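Local atomic coordinates of phosphodiesterase (Candida albicans, PDB entry 6CPU), a protein that belongs to the phosphodiesterase family, with a largely helical, metal-binding domain of the HD clan. Residues Ile533-Asn542 and Thr554-Lys562. Numbering follows the deposited sequence.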
loop_
_atom_site.group_PDB
_atom_site.type_symbol
_atom_site.label_atom_id
_atom_site.label_comp_id
_atom_site.label_asym_id
_atom_site.label_seq_id
_atom_site.Cartn_x
_atom_site.Cartn_y
_atom_site.Cartn_z
ATOM N N ILE A 533 -1.659 -0.876 23.417
ATOM C CA ILE A 533 -2.311 0.344 23.902
ATOM C C ILE A 533 -1.524 0.993 25.045
ATOM O O ILE A 533 -1.302 2.205 25.042
ATOM C CB ILE A 533 -3.766 0.076 24.346
ATOM C CG1 ILE A 533 -4.637 -0.226 23.121
ATOM C CG2 ILE A 533 -4.334 1.271 25.112
ATOM C CD1 ILE A 533 -5.913 -0.969 23.441
ATOM N N ASN A 534 -1.101 0.186 26.014
ATOM C CA ASN A 534 -0.327 0.702 27.147
ATOM C C ASN A 534 1.041 1.229 26.729
ATOM O O ASN A 534 1.401 2.359 27.055
ATOM C CB ASN A 534 -0.172 -0.369 28.237
ATOM C CG ASN A 534 -1.438 -0.559 29.056
ATOM O OD1 ASN A 534 -2.191 0.389 29.283
ATOM N ND2 ASN A 534 -1.673 -1.786 29.513
ATOM N N LEU A 535 1.786 0.421 25.984
ATOM C CA LEU A 535 3.167 0.757 25.660
ATOM C C LEU A 535 3.337 1.765 24.518
ATOM O O LEU A 535 4.380 2.403 24.443
ATOM C CB LEU A 535 3.969 -0.521 25.390
ATOM C CG LEU A 535 4.156 -1.376 26.656
ATOM C CD1 LEU A 535 4.329 -2.851 26.329
ATOM C CD2 LEU A 535 5.326 -0.871 27.494
ATOM N N PHE A 536 2.333 1.927 23.649
ATOM C CA PHE A 536 2.440 2.882 22.523
ATOM C C PHE A 536 1.240 3.822 22.304
ATOM O O PHE A 536 1.402 5.041 22.319
ATOM C CB PHE A 536 2.739 2.137 21.211
ATOM C CG PHE A 536 4.038 1.375 21.225
ATOM C CD1 PHE A 536 5.245 2.040 21.369
ATOM C CD2 PHE A 536 4.052 -0.009 21.088
ATOM C CE1 PHE A 536 6.441 1.341 21.387
ATOM C CE2 PHE A 536 5.246 -0.714 21.104
ATOM C CZ PHE A 536 6.443 -0.037 21.254
ATOM N N ALA A 537 0.050 3.265 22.084
ATOM C CA ALA A 537 -1.072 4.043 21.537
ATOM C C ALA A 537 -1.629 5.097 22.493
ATOM O O ALA A 537 -1.742 6.278 22.133
ATOM C CB ALA A 537 -2.187 3.115 21.085
ATOM N N GLU A 538 -1.982 4.665 23.702
ATOM C CA GLU A 538 -2.586 5.560 24.693
ATOM C C GLU A 538 -1.798 6.859 24.795
ATOM O O GLU A 538 -2.370 7.937 24.671
ATOM C CB GLU A 538 -2.681 4.879 26.063
ATOM C CG GLU A 538 -3.526 5.637 27.079
ATOM C CD GLU A 538 -4.103 4.742 28.165
ATOM O OE1 GLU A 538 -3.568 3.636 28.395
ATOM O OE2 GLU A 538 -5.102 5.148 28.795
ATOM N N ASN A 539 -0.485 6.751 24.975
ATOM C CA ASN A 539 0.363 7.931 25.139
ATOM C C ASN A 539 0.451 8.827 23.913
ATOM O O ASN A 539 0.414 10.051 24.042
ATOM C CB ASN A 539 1.771 7.524 25.579
ATOM C CG ASN A 539 1.807 7.010 27.005
ATOM O OD1 ASN A 539 0.991 7.401 27.841
ATOM N ND2 ASN A 539 2.755 6.127 27.290
ATOM N N LEU A 540 0.572 8.233 22.725
ATOM C CA LEU A 540 0.675 9.031 21.494
ATOM C C LEU A 540 -0.619 9.793 21.201
ATOM O O LEU A 540 -0.590 10.985 20.892
ATOM C CB LEU A 540 1.031 8.152 20.285
ATOM C CG LEU A 540 1.113 8.882 18.935
ATOM C CD1 LEU A 540 2.282 9.856 18.897
ATOM C CD2 LEU A 540 1.210 7.884 17.788
ATOM N N PHE A 541 -1.747 9.100 21.265
ATOM C CA PHE A 541 -3.024 9.732 20.935
ATOM C C PHE A 541 -3.406 10.805 21.971
ATOM O O PHE A 541 -3.774 11.930 21.600
ATOM C CB PHE A 541 -4.119 8.678 20.750
ATOM C CG PHE A 541 -4.063 7.994 19.411
ATOM C CD1 PHE A 541 -4.562 8.629 18.280
ATOM C CD2 PHE A 541 -3.472 6.744 19.266
ATOM C CE1 PHE A 541 -4.498 8.019 17.041
ATOM C CE2 PHE A 541 -3.403 6.130 18.022
ATOM C CZ PHE A 541 -3.915 6.769 16.913
ATOM N N ASN A 542 -3.281 10.468 23.256
ATOM C CA ASN A 542 -3.437 11.456 24.338
ATOM C C ASN A 542 -2.572 12.685 24.107
ATOM O O ASN A 542 -3.055 13.808 24.176
ATOM C CB ASN A 542 -3.100 10.836 25.702
ATOM C CG ASN A 542 -4.207 9.942 26.230
ATOM O OD1 ASN A 542 -5.388 10.174 25.965
ATOM N ND2 ASN A 542 -3.833 8.917 26.994
ATOM N N THR A 554 -10.388 9.723 19.340
ATOM C CA THR A 554 -9.495 8.563 19.242
ATOM C C THR A 554 -9.149 8.023 20.627
ATOM O O THR A 554 -9.221 6.819 20.866
ATOM C CB THR A 554 -8.199 8.876 18.470
ATOM O OG1 THR A 554 -7.534 10.005 19.048
ATOM C CG2 THR A 554 -8.508 9.167 17.008
ATOM N N CYS A 555 -8.786 8.920 21.538
ATOM C CA CYS A 555 -8.540 8.529 22.932
ATOM C C CYS A 555 -9.782 7.892 23.573
ATOM O O CYS A 555 -9.670 6.922 24.330
ATOM C CB CYS A 555 -8.084 9.735 23.751
ATOM S SG CYS A 555 -6.738 10.673 22.994
ATOM N N ASP A 556 -10.962 8.427 23.255
ATOM C CA ASP A 556 -12.224 7.890 23.784
ATOM C C ASP A 556 -12.446 6.444 23.370
ATOM O O ASP A 556 -12.845 5.617 24.196
ATOM C CB ASP A 556 -13.423 8.737 23.338
ATOM C CG ASP A 556 -13.338 10.184 23.809
ATOM O OD1 ASP A 556 -12.607 10.460 24.785
ATOM O OD2 ASP A 556 -13.999 11.050 23.196
ATOM N N ILE A 557 -12.174 6.130 22.098
ATOM C CA ILE A 557 -12.371 4.766 21.591
ATOM C C ILE A 557 -11.287 3.810 22.092
ATOM O O ILE A 557 -11.579 2.651 22.380
ATOM C CB ILE A 557 -12.462 4.716 20.044
ATOM C CG1 ILE A 557 -13.668 5.525 19.552
ATOM C CG2 ILE A 557 -12.577 3.279 19.561
ATOM C CD1 ILE A 557 -13.673 5.797 18.060
ATOM N N ILE A 558 -10.043 4.282 22.197
ATOM C CA ILE A 558 -8.974 3.462 22.783
ATOM C C ILE A 558 -9.369 2.974 24.178
ATOM O O ILE A 558 -9.236 1.789 24.491
ATOM C CB ILE A 558 -7.634 4.219 22.879
ATOM C CG1 ILE A 558 -7.051 4.459 21.485
ATOM C CG2 ILE A 558 -6.628 3.421 23.707
ATOM C CD1 ILE A 558 -6.041 5.587 21.439
ATOM N N MET A 559 -9.867 3.889 25.005
ATOM C CA MET A 559 -10.285 3.534 26.366
ATOM C C MET A 559 -11.427 2.513 26.346
ATOM O O MET A 559 -11.339 1.476 27.003
ATOM C CB MET A 559 -10.689 4.780 27.160
ATOM C CG MET A 559 -10.831 4.534 28.659
ATOM S SD MET A 559 -9.262 4.174 29.476
ATOM C CE MET A 559 -8.640 5.837 29.732
ATOM N N GLU A 560 -12.477 2.793 25.571
ATOM C CA GLU A 560 -13.599 1.857 25.425
ATOM C C GLU A 560 -13.125 0.461 25.012
ATOM O O GLU A 560 -13.529 -0.547 25.606
ATOM C CB GLU A 560 -14.619 2.379 24.406
ATOM C CG GLU A 560 -15.419 3.581 24.882
ATOM C CD GLU A 560 -16.484 4.014 23.891
ATOM O OE1 GLU A 560 -17.306 3.159 23.492
ATOM O OE2 GLU A 560 -16.504 5.211 23.520
ATOM N N ASN A 561 -12.265 0.403 23.996
ATOM C CA ASN A 561 -11.680 -0.865 23.570
ATOM C C ASN A 561 -10.822 -1.498 24.668
ATOM O O ASN A 561 -10.883 -2.704 24.883
ATOM C CB ASN A 561 -10.840 -0.679 22.294
ATOM C CG ASN A 561 -11.688 -0.397 21.063
ATOM O OD1 ASN A 561 -12.863 -0.770 21.000
ATOM N ND2 ASN A 561 -11.085 0.249 20.063
ATOM N N LYS A 562 -10.024 -0.682 25.351
ATOM C CA LYS A 562 -9.149 -1.168 26.428
ATOM C C LYS A 562 -9.958 -1.826 27.548
ATOM O O LYS A 562 -9.622 -2.922 28.003
ATOM C CB LYS A 562 -8.308 -0.022 26.995
ATOM C CG LYS A 562 -7.216 -0.459 27.960
ATOM C CD LYS A 562 -6.391 0.734 28.414
ATOM C CE LYS A 562 -5.388 0.339 29.484
ATOM N NZ LYS A 562 -4.575 1.504 29.929
#
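K562 reaches from helix 552-569 to two side chains of helix 525-547, its fully extended chain delivering NZ to N534 and E538. It donates to OD1 of N534 at 2.7 Å, in the carbonyl plane with a C=O...N angle of 154°, and forms a salt bridge to E538, where NZ meets the syn lone pair of OE1 at 2.8 Å. CG of E538 is anti to the backbone N (chi1 -169°), its extended chain carrying the carboxylate out from the side of the helix; OE2 faces the M559 methyl.

Next along the interface, I558 has the most apolar contact. Its CG2 packs tightly on CG2 of I533 (3.4 Å), while CD1 lies obliquely against the F541 ring, 3.6 Å from CD2. T554 OG1 lies 3.4 Å from CD1 of the same ring and is hydrogen-bonded to the L551 carbonyl oxygen. SG of C555 lies 3.5 Å from F541 C and 3.3 Å from N542 OD1.

The two C-terminal helices thus form a near-antiparallel hairpin (152° between segments), with loop residue T467 also touching F541 and I558. At its partly exposed margin the N534 amide and E538 carboxylate both hold the ammonium, whose charge the carboxylate probably offsets.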